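PDB 6WPN: substrate-binding protein from Synechococcus sp., which probably binds a sugar or oligosaccharide in the periplasm and hands it on for uptake into the cell. Local coordinates for residues A136-T142 and V297-A303; T29-L35 and P85-L90. All coordinates share one frame; numbering follows the deposited sequence.

In the fold
Both contacts belong to one mixed sheet, and their centres lie about 13 Å apart. Contact 2 comes first along the chain and closes before contact 1 opens. It pairs strand 30-35 with strand 87-90 in parallel. Contact 1 pairs strand 137-149 with strand 295-303, antiparallel. The two meet because strands 87-90 and 295-303 are antiparallel neighbours. N89 ND2 probably donates to T301 O (2.7 Å), and A303 N probably to V88 O (2.7 Å). Helix 311-321 packs on side chains of both contacts. The N-terminal strands are thus tied to chain that follows much later, as expected for a bacterial extracellular solute-binding protein.

Contact 1 (A136-T142 and V297-A303); sequences AIPWYLT and VALMTLA
I137 and L302 form a hydrogen-bonded pair in an antiparallel part of the sheet, and a beta bulge follows. The I137 N to L302 O bond is 2.8 Å long and nearly straight, at 172°. L302 N returns a bond to I137 O. P138 and T301 are the next pair, not hydrogen-bonded.

The register then shifts by one residue before L141 pairs with L299. Within the bulge, M300 uses both its backbone polar groups on neighbouring residues. M300 O accepts from W139 N at 2.7 Å. M300 N donates to Y140 O at 2.9 Å. W139 O is satisfied elsewhere, by the hydroxyl of S339. Beyond the bulge, T142 and A298 exchange two backbone bonds. A298 O also receives a CA-H...O contact from L141. Further backbone bonds lead out of the pair, from L141 to L337 and from V297 to R379.

T301 O is satisfied by N89, and T301 OG1 has a weak bond to L90 O. These link the pair to strand 87-90.

The apolar contacts fall on both faces. L302 CD2 lies 3.7 Å from W139 CE3, at an oblique approach to the indole. On the other face, L141 CD1 meets V297 CG2. The selenomethionine M300 runs alongside the Y140 ring, and its chain curls at the second and third torsions. SE sits oblique to the phenol ring in a Met-aromatic contact. M300 CG sits over one ring face, 3.7 Å from the Y140 ring centroid.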
ATOM      1  N   ALA A 136      12.576  11.891   4.255  1.00 70.94           N
ATOM      2  CA  ALA A 136      12.398  11.139   3.025  1.00 66.61           C
ATOM      3  C   ALA A 136      11.876  12.050   1.927  1.00 65.95           C
ATOM      4  O   ALA A 136      11.238  13.074   2.191  1.00 58.30           O
ATOM      5  CB  ALA A 136      11.445   9.955   3.226  1.00 56.92           C
ATOM      6  N   ILE A 137      12.162  11.658   0.696  1.00 57.20           N
ATOM      7  CA  ILE A 137      11.649  12.323  -0.496  1.00 51.45           C
ATOM      8  C   ILE A 137      10.547  11.446  -1.078  1.00 57.55           C
ATOM      9  O   ILE A 137      10.762  10.236  -1.245  1.00 54.69           O
ATOM     10  CB  ILE A 137      12.765  12.562  -1.530  1.00 52.75           C
ATOM     11  CG1 ILE A 137      13.769  13.583  -0.997  1.00 55.08           C
ATOM     12  CG2 ILE A 137      12.185  13.021  -2.864  1.00 62.08           C
ATOM     13  CD1 ILE A 137      15.048  13.649  -1.799  1.00 55.25           C
ATOM     14  N   PRO A 138       9.373  11.992  -1.381  1.00 51.30           N
ATOM     15  CA  PRO A 138       8.309  11.161  -1.953  1.00 54.39           C
ATOM     16  C   PRO A 138       8.689  10.669  -3.338  1.00 49.33           C
ATOM     17  O   PRO A 138       9.281  11.397  -4.137  1.00 50.37           O
ATOM     18  CB  PRO A 138       7.100  12.107  -2.010  1.00 52.77           C
ATOM     19  CG  PRO A 138       7.444  13.235  -1.108  1.00 56.12           C
ATOM     20  CD  PRO A 138       8.931  13.373  -1.145  1.00 53.90           C
ATOM     21  N   TRP A 139       8.347   9.414  -3.611  1.00 48.34           N
ATOM     22  CA  TRP A 139       8.590   8.831  -4.921  1.00 53.24           C
ATOM     23  C   TRP A 139       7.253   8.648  -5.630  1.00 53.54           C
ATOM     24  O   TRP A 139       6.647   9.626  -6.069  1.00 55.42           O
ATOM     25  CB  TRP A 139       9.350   7.511  -4.790  1.00 43.63           C
ATOM     26  CG  TRP A 139       9.859   6.973  -6.088  1.00 44.20           C
ATOM     27  CD1 TRP A 139       9.728   7.540  -7.322  1.00 48.82           C
ATOM     28  CD2 TRP A 139      10.557   5.740  -6.285  1.00 44.62           C
ATOM     29  NE1 TRP A 139      10.309   6.740  -8.276  1.00 56.87           N
ATOM     30  CE2 TRP A 139      10.827   5.628  -7.663  1.00 49.32           C
ATOM     31  CE3 TRP A 139      10.987   4.721  -5.428  1.00 61.93           C
ATOM     32  CZ2 TRP A 139      11.506   4.538  -8.205  1.00 46.93           C
ATOM     33  CZ3 TRP A 139      11.665   3.638  -5.968  1.00 45.71           C
ATOM     34  CH2 TRP A 139      11.915   3.556  -7.343  1.00 46.95           C
ATOM     35  N   TYR A 140       6.786   7.416  -5.760  1.00 49.01           N
ATOM     36  CA  TYR A 140       5.505   7.148  -6.394  1.00 49.37           C
ATOM     37  C   TYR A 140       4.479   6.707  -5.355  1.00 52.70           C
ATOM     38  O   TYR A 140       4.785   6.508  -4.177  1.00 47.50           O
ATOM     39  CB  TYR A 140       5.643   6.080  -7.481  1.00 49.95           C
ATOM     40  CG  TYR A 140       5.974   4.703  -6.961  1.00 51.70           C
ATOM     41  CD1 TYR A 140       7.284   4.334  -6.699  1.00 46.97           C
ATOM     42  CD2 TYR A 140       4.974   3.762  -6.750  1.00 54.54           C
ATOM     43  CE1 TYR A 140       7.589   3.070  -6.236  1.00 49.43           C
ATOM     44  CE2 TYR A 140       5.272   2.494  -6.281  1.00 47.39           C
ATOM     45  CZ  TYR A 140       6.577   2.157  -6.030  1.00 44.67           C
ATOM     46  OH  TYR A 140       6.872   0.898  -5.570  1.00 54.97           O
ATOM     47  N   LEU A 141       3.240   6.562  -5.814  1.00 60.45           N
ATOM     48  CA  LEU A 141       2.153   6.154  -4.939  1.00 63.82           C
ATOM     49  C   LEU A 141       1.105   5.401  -5.746  1.00 54.91           C
ATOM     50  O   LEU A 141       0.991   5.559  -6.965  1.00 51.85           O
ATOM     51  CB  LEU A 141       1.564   7.359  -4.195  1.00 66.88           C
ATOM     52  CG  LEU A 141       0.936   8.449  -5.052  1.00 72.51           C
ATOM     53  CD1 LEU A 141      -0.454   8.072  -5.484  1.00 81.73           C
ATOM     54  CD2 LEU A 141       0.912   9.744  -4.246  1.00 75.41           C
ATOM     55  N   THR A 142       0.349   4.559  -5.045  1.00 38.46           N
ATOM     56  CA  THR A 142      -0.677   3.721  -5.646  1.00 44.47           C
ATOM     57  C   THR A 142      -1.991   3.921  -4.916  1.00 49.23           C
ATOM     58  O   THR A 142      -2.024   3.926  -3.680  1.00 43.38           O
ATOM     59  CB  THR A 142      -0.315   2.227  -5.581  1.00 56.69           C
ATOM     60  OG1 THR A 142      -0.330   1.799  -4.216  1.00 62.58           O
ATOM     61  CG2 THR A 142       1.069   1.973  -6.120  1.00 59.53           C
ATOM     62  N   VAL A 297      -4.045   5.455   0.187  1.00 41.47           N
ATOM     63  CA  VAL A 297      -2.997   5.638  -0.805  1.00 51.04           C
ATOM     64  C   VAL A 297      -1.692   5.128  -0.204  1.00 45.50           C
ATOM     65  O   VAL A 297      -1.317   5.510   0.911  1.00 55.29           O
ATOM     66  CB  VAL A 297      -2.873   7.110  -1.255  1.00 52.43           C
ATOM     67  CG1 VAL A 297      -2.723   8.042  -0.066  1.00 48.93           C
ATOM     68  CG2 VAL A 297      -1.710   7.275  -2.224  1.00 58.42           C
ATOM     69  N   ALA A 298      -1.019   4.252  -0.938  1.00 37.02           N
ATOM     70  CA  ALA A 298       0.256   3.677  -0.527  1.00 44.05           C
ATOM     71  C   ALA A 298       1.386   4.589  -0.982  1.00 46.79           C
ATOM     72  O   ALA A 298       1.632   4.726  -2.185  1.00 50.48           O
ATOM     73  CB  ALA A 298       0.423   2.272  -1.100  1.00 39.48           C
ATOM     74  N   LEU A 299       2.080   5.201  -0.031  1.00 46.45           N
ATOM     75  CA  LEU A 299       3.151   6.136  -0.347  1.00 55.79           C
ATOM     76  C   LEU A 299       4.501   5.426  -0.340  1.00 58.77           C
ATOM     77  O   LEU A 299       4.835   4.718   0.614  1.00 59.71           O
ATOM     78  CB  LEU A 299       3.152   7.297   0.648  1.00 64.88           C
ATOM     79  CG  LEU A 299       4.358   8.238   0.619  1.00 75.07           C
ATOM     80  CD1 LEU A 299       4.644   8.745  -0.783  1.00 74.40           C
ATOM     81  CD2 LEU A 299       4.138   9.404   1.577  1.00 76.58           C
HETATM   82  N   MSE A 300       5.269   5.620  -1.408  1.00 58.07           N
HETATM   83  CA  MSE A 300       6.638   5.123  -1.485  1.00 60.23           C
HETATM   84  C   MSE A 300       7.619   6.289  -1.470  1.00 56.99           C
HETATM   85  O   MSE A 300       7.461   7.244  -2.227  1.00 67.12           O
HETATM   86  CB  MSE A 300       6.835   4.282  -2.745  1.00 72.73           C
HETATM   87  CG  MSE A 300       5.879   3.115  -2.845  1.00102.08           C
HETATM   88 SE   MSE A 300       5.990   1.954  -1.288  1.00131.56          SE
HETATM   89  CE  MSE A 300       7.826   1.333  -1.489  1.00131.24           C
ATOM     90  N   THR A 301       8.629   6.215  -0.605  1.00 40.16           N
ATOM     91  CA  THR A 301       9.578   7.305  -0.431  1.00 48.15           C
ATOM     92  C   THR A 301      11.005   6.790  -0.561  1.00 49.96           C
ATOM     93  O   THR A 301      11.260   5.583  -0.613  1.00 54.52           O
ATOM     94  CB  THR A 301       9.414   7.997   0.928  1.00 47.89           C
ATOM     95  OG1 THR A 301       9.672   7.057   1.978  1.00 55.74           O
ATOM     96  CG2 THR A 301       8.005   8.545   1.081  1.00 45.55           C
ATOM     97  N   LEU A 302      11.938   7.733  -0.625  1.00 53.74           N
ATOM     98  CA  LEU A 302      13.362   7.440  -0.676  1.00 54.13           C
ATOM     99  C   LEU A 302      14.041   8.193   0.456  1.00 53.06           C
ATOM    100  O   LEU A 302      13.819   9.396   0.615  1.00 60.78           O
ATOM    101  CB  LEU A 302      13.959   7.841  -2.028  1.00 50.23           C
ATOM    102  CG  LEU A 302      13.430   7.039  -3.217  1.00 42.57           C
ATOM    103  CD1 LEU A 302      14.110   7.483  -4.498  1.00 47.47           C
ATOM    104  CD2 LEU A 302      13.601   5.539  -2.990  1.00 43.53           C
ATOM    105  N   ALA A 303      14.852   7.490   1.249  1.00 48.61           N
ATOM    106  CA  ALA A 303      15.501   8.078   2.413  1.00 43.43           C
ATOM    107  C   ALA A 303      17.007   7.857   2.344  1.00 53.78           C
ATOM    108  O   ALA A 303      17.496   6.959   1.653  1.00 59.65           O
ATOM    109  CB  ALA A 303      14.942   7.500   3.718  1.00 43.35           C
TER

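Contact 2 (T29-L35 and P85-L90); sequences TLQLWTL and PDVVNL
P85 leans its CG and CB over one face of the W33 indole. P85 CG sits over the centre of the six-membered ring, 3.5 Å from the W33 centroid and 10° off the ring normal. This is a CH-pi contact. The indole reaches it with W33 CG anti to the carbonyl carbon (chi1 -76°). L75 and A78 of helix 72-80 touch both residues.

D86 comes next and binds Q31 twice. D86 N donates to Q31 O. D86 OD1 accepts from Q31 N at 3.2 Å, through the lone pair away from OD2. The carboxylate thus extends the backbone pairing beyond the start of strand 87-90. OD2 is taken by the hydroxyl of S308. L30 CD2 lies against the same carboxylate, 3.4 Å from D86 OD1, with the two side chains nearly perpendicular.

V87 pairs with L32, and their side chains share one face. L32 CD1 meets V87 CG1 at 3.8 Å. V87 O accepts from W33 N at 3.0 Å. V88 pairs with W33 on the other face, where its CG1 is near W33 CB.

N89 N donates to W33 O at 2.9 Å. CG is anti to the backbone N, directing the amide toward L35. The side chain adds a weak further link, from L35 N to N89 OD1, with an angle of 135°. ND2 is held by T301 O on strand 295-303. L35 CD1 packs on N89 O.

The L90 side chain leaves the backbone away from strand 30-35 and touches A303. The chain runs from strand 30-35 through helix 42-55, strand 61-66 and helix 72-80 to strand 87-90. Strand 30-35 lies between 61-66 and 87-90, an order common in the alpha/beta lobes of periplasmic binding proteins.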
ATOM      1  N   THR A  29      31.015   4.749  -5.284  1.00 86.38           N
ATOM      2  CA  THR A  29      29.750   4.253  -5.811  1.00 92.68           C
ATOM      3  C   THR A  29      28.633   4.319  -4.771  1.00 87.09           C
ATOM      4  O   THR A  29      28.879   4.227  -3.569  1.00 88.01           O
ATOM      5  CB  THR A  29      29.870   2.794  -6.311  1.00 96.81           C
ATOM      6  OG1 THR A  29      30.239   1.934  -5.223  1.00 92.09           O
ATOM      7  CG2 THR A  29      30.902   2.687  -7.424  1.00102.63           C
ATOM      8  N   LEU A  30      27.405   4.479  -5.252  1.00 70.34           N
ATOM      9  CA  LEU A  30      26.221   4.520  -4.410  1.00 54.63           C
ATOM     10  C   LEU A  30      25.483   3.194  -4.508  1.00 52.37           C
ATOM     11  O   LEU A  30      25.490   2.536  -5.551  1.00 60.21           O
ATOM     12  CB  LEU A  30      25.295   5.660  -4.835  1.00 57.31           C
ATOM     13  CG  LEU A  30      25.895   7.064  -4.790  1.00 58.93           C
ATOM     14  CD1 LEU A  30      25.009   8.060  -5.524  1.00 60.84           C
ATOM     15  CD2 LEU A  30      26.119   7.500  -3.358  1.00 60.86           C
ATOM     16  N   GLN A  31      24.859   2.791  -3.409  1.00 52.27           N
ATOM     17  CA  GLN A  31      24.017   1.602  -3.387  1.00 60.31           C
ATOM     18  C   GLN A  31      22.570   2.027  -3.180  1.00 59.93           C
ATOM     19  O   GLN A  31      22.248   2.680  -2.181  1.00 57.73           O
ATOM     20  CB  GLN A  31      24.459   0.605  -2.317  1.00 61.00           C
ATOM     21  CG  GLN A  31      25.804  -0.043  -2.553  1.00 78.26           C
ATOM     22  CD  GLN A  31      26.200  -0.962  -1.411  1.00 90.22           C
ATOM     23  OE1 GLN A  31      25.746  -0.792  -0.274  1.00 80.73           O
ATOM     24  NE2 GLN A  31      27.034  -1.951  -1.708  1.00103.50           N
ATOM     25  N   LEU A  32      21.712   1.675  -4.134  1.00 57.80           N
ATOM     26  CA  LEU A  32      20.287   1.973  -4.077  1.00 52.70           C
ATOM     27  C   LEU A  32      19.527   0.716  -3.678  1.00 47.09           C
ATOM     28  O   LEU A  32      19.782  -0.366  -4.216  1.00 56.21           O
ATOM     29  CB  LEU A  32      19.782   2.487  -5.426  1.00 55.63           C
ATOM     30  CG  LEU A  32      18.263   2.586  -5.601  1.00 52.65           C
ATOM     31  CD1 LEU A  32      17.673   3.713  -4.758  1.00 47.16           C
ATOM     32  CD2 LEU A  32      17.916   2.767  -7.064  1.00 55.84           C
ATOM     33  N   TRP A  33      18.613   0.861  -2.722  1.00 51.58           N
ATOM     34  CA  TRP A  33      17.795  -0.238  -2.221  1.00 49.60           C
ATOM     35  C   TRP A  33      16.337   0.063  -2.538  1.00 48.70           C
ATOM     36  O   TRP A  33      15.797   1.073  -2.075  1.00 58.79           O
ATOM     37  CB  TRP A  33      17.977  -0.405  -0.712  1.00 48.87           C
ATOM     38  CG  TRP A  33      19.261  -1.052  -0.296  1.00 61.18           C
ATOM     39  CD1 TRP A  33      20.401  -1.178  -1.039  1.00 67.33           C
ATOM     40  CD2 TRP A  33      19.553  -1.626   0.984  1.00 62.90           C
ATOM     41  NE1 TRP A  33      21.376  -1.815  -0.307  1.00 61.48           N
ATOM     42  CE2 TRP A  33      20.883  -2.096   0.940  1.00 67.02           C
ATOM     43  CE3 TRP A  33      18.817  -1.794   2.160  1.00 64.08           C
ATOM     44  CZ2 TRP A  33      21.491  -2.724   2.027  1.00 66.05           C
ATOM     45  CZ3 TRP A  33      19.421  -2.418   3.236  1.00 67.94           C
ATOM     46  CH2 TRP A  33      20.745  -2.874   3.163  1.00 68.40           C
ATOM     47  N   THR A  34      15.698  -0.810  -3.312  1.00 49.07           N
ATOM     48  CA  THR A  34      14.293  -0.647  -3.662  1.00 54.77           C
ATOM     49  C   THR A  34      13.489  -1.830  -3.138  1.00 53.81           C
ATOM     50  O   THR A  34      14.038  -2.885  -2.811  1.00 52.04           O
ATOM     51  CB  THR A  34      14.089  -0.511  -5.182  1.00 54.78           C
ATOM     52  OG1 THR A  34      14.609  -1.669  -5.847  1.00 56.17           O
ATOM     53  CG2 THR A  34      14.794   0.727  -5.706  1.00 50.10           C
ATOM     54  N   LEU A  35      12.172  -1.644  -3.076  1.00 53.93           N
ATOM     55  CA  LEU A  35      11.261  -2.613  -2.478  1.00 54.98           C
ATOM     56  C   LEU A  35      10.387  -3.250  -3.548  1.00 59.35           C
ATOM     57  O   LEU A  35       9.636  -2.548  -4.235  1.00 67.59           O
ATOM     58  CB  LEU A  35      10.380  -1.947  -1.422  1.00 63.12           C
ATOM     59  CG  LEU A  35      11.111  -1.438  -0.190  1.00 63.87           C
ATOM     60  CD1 LEU A  35      10.118  -0.976   0.865  1.00 57.02           C
ATOM     61  CD2 LEU A  35      12.012  -2.529   0.339  1.00 67.70           C
ATOM     62  N   PRO A  85      23.586   1.549   2.991  1.00 48.49           N
ATOM     63  CA  PRO A  85      23.230   2.045   1.660  1.00 57.34           C
ATOM     64  C   PRO A  85      23.020   3.548   1.691  1.00 53.77           C
ATOM     65  O   PRO A  85      22.835   4.160   2.745  1.00 56.49           O
ATOM     66  CB  PRO A  85      21.933   1.300   1.333  1.00 59.54           C
ATOM     67  CG  PRO A  85      21.368   0.939   2.668  1.00 62.26           C
ATOM     68  CD  PRO A  85      22.541   0.682   3.560  1.00 48.38           C
ATOM     69  N   ASP A  86      23.070   4.150   0.507  1.00 58.17           N
ATOM     70  CA  ASP A  86      22.975   5.601   0.429  1.00 65.37           C
ATOM     71  C   ASP A  86      21.548   6.101   0.228  1.00 53.71           C
ATOM     72  O   ASP A  86      21.168   7.119   0.817  1.00 56.98           O
ATOM     73  CB  ASP A  86      23.887   6.108  -0.692  1.00 75.15           C
ATOM     74  CG  ASP A  86      25.344   5.726  -0.467  1.00 80.60           C
ATOM     75  OD1 ASP A  86      25.857   4.856  -1.202  1.00 86.40           O
ATOM     76  OD2 ASP A  86      25.967   6.272   0.467  1.00 83.35           O
ATOM     77  N   VAL A  87      20.745   5.401  -0.570  1.00 46.58           N
ATOM     78  CA  VAL A  87      19.330   5.719  -0.748  1.00 48.16           C
ATOM     79  C   VAL A  87      18.525   4.455  -0.499  1.00 46.25           C
ATOM     80  O   VAL A  87      18.797   3.412  -1.105  1.00 59.25           O
ATOM     81  CB  VAL A  87      19.020   6.276  -2.152  1.00 46.81           C
ATOM     82  CG1 VAL A  87      17.541   6.569  -2.278  1.00 48.79           C
ATOM     83  CG2 VAL A  87      19.828   7.532  -2.433  1.00 48.83           C
ATOM     84  N   VAL A  88      17.540   4.544   0.386  1.00 49.29           N
ATOM     85  CA  VAL A  88      16.715   3.401   0.747  1.00 55.65           C
ATOM     86  C   VAL A  88      15.264   3.738   0.452  1.00 47.61           C
ATOM     87  O   VAL A  88      14.793   4.839   0.759  1.00 48.25           O
ATOM     88  CB  VAL A  88      16.892   3.008   2.227  1.00 52.66           C
ATOM     89  CG1 VAL A  88      16.128   1.731   2.528  1.00 60.24           C
ATOM     90  CG2 VAL A  88      18.348   2.825   2.542  1.00 60.30           C
ATOM     91  N   ASN A  89      14.554   2.775  -0.125  1.00 51.08           N
ATOM     92  CA  ASN A  89      13.144   2.917  -0.458  1.00 60.01           C
ATOM     93  C   ASN A  89      12.298   2.494   0.739  1.00 59.14           C
ATOM     94  O   ASN A  89      12.393   1.351   1.198  1.00 50.49           O
ATOM     95  CB  ASN A  89      12.813   2.077  -1.690  1.00 64.45           C
ATOM     96  CG  ASN A  89      11.359   2.131  -2.061  1.00 63.05           C
ATOM     97  OD1 ASN A  89      10.804   1.149  -2.543  1.00 73.57           O
ATOM     98  ND2 ASN A  89      10.729   3.281  -1.850  1.00 63.94           N
ATOM     99  N   LEU A  90      11.473   3.411   1.240  1.00 57.87           N
ATOM    100  CA  LEU A  90      10.692   3.164   2.442  1.00 55.94           C
ATOM    101  C   LEU A  90       9.236   3.533   2.199  1.00 54.93           C
ATOM    102  O   LEU A  90       8.877   4.112   1.172  1.00 60.77           O
ATOM    103  CB  LEU A  90      11.231   3.972   3.633  1.00 52.80           C
ATOM    104  CG  LEU A  90      12.677   3.751   4.070  1.00 51.33           C
ATOM    105  CD1 LEU A  90      12.961   4.556   5.326  1.00 56.70           C
ATOM    106  CD2 LEU A  90      12.959   2.284   4.293  1.00 55.48           C
TER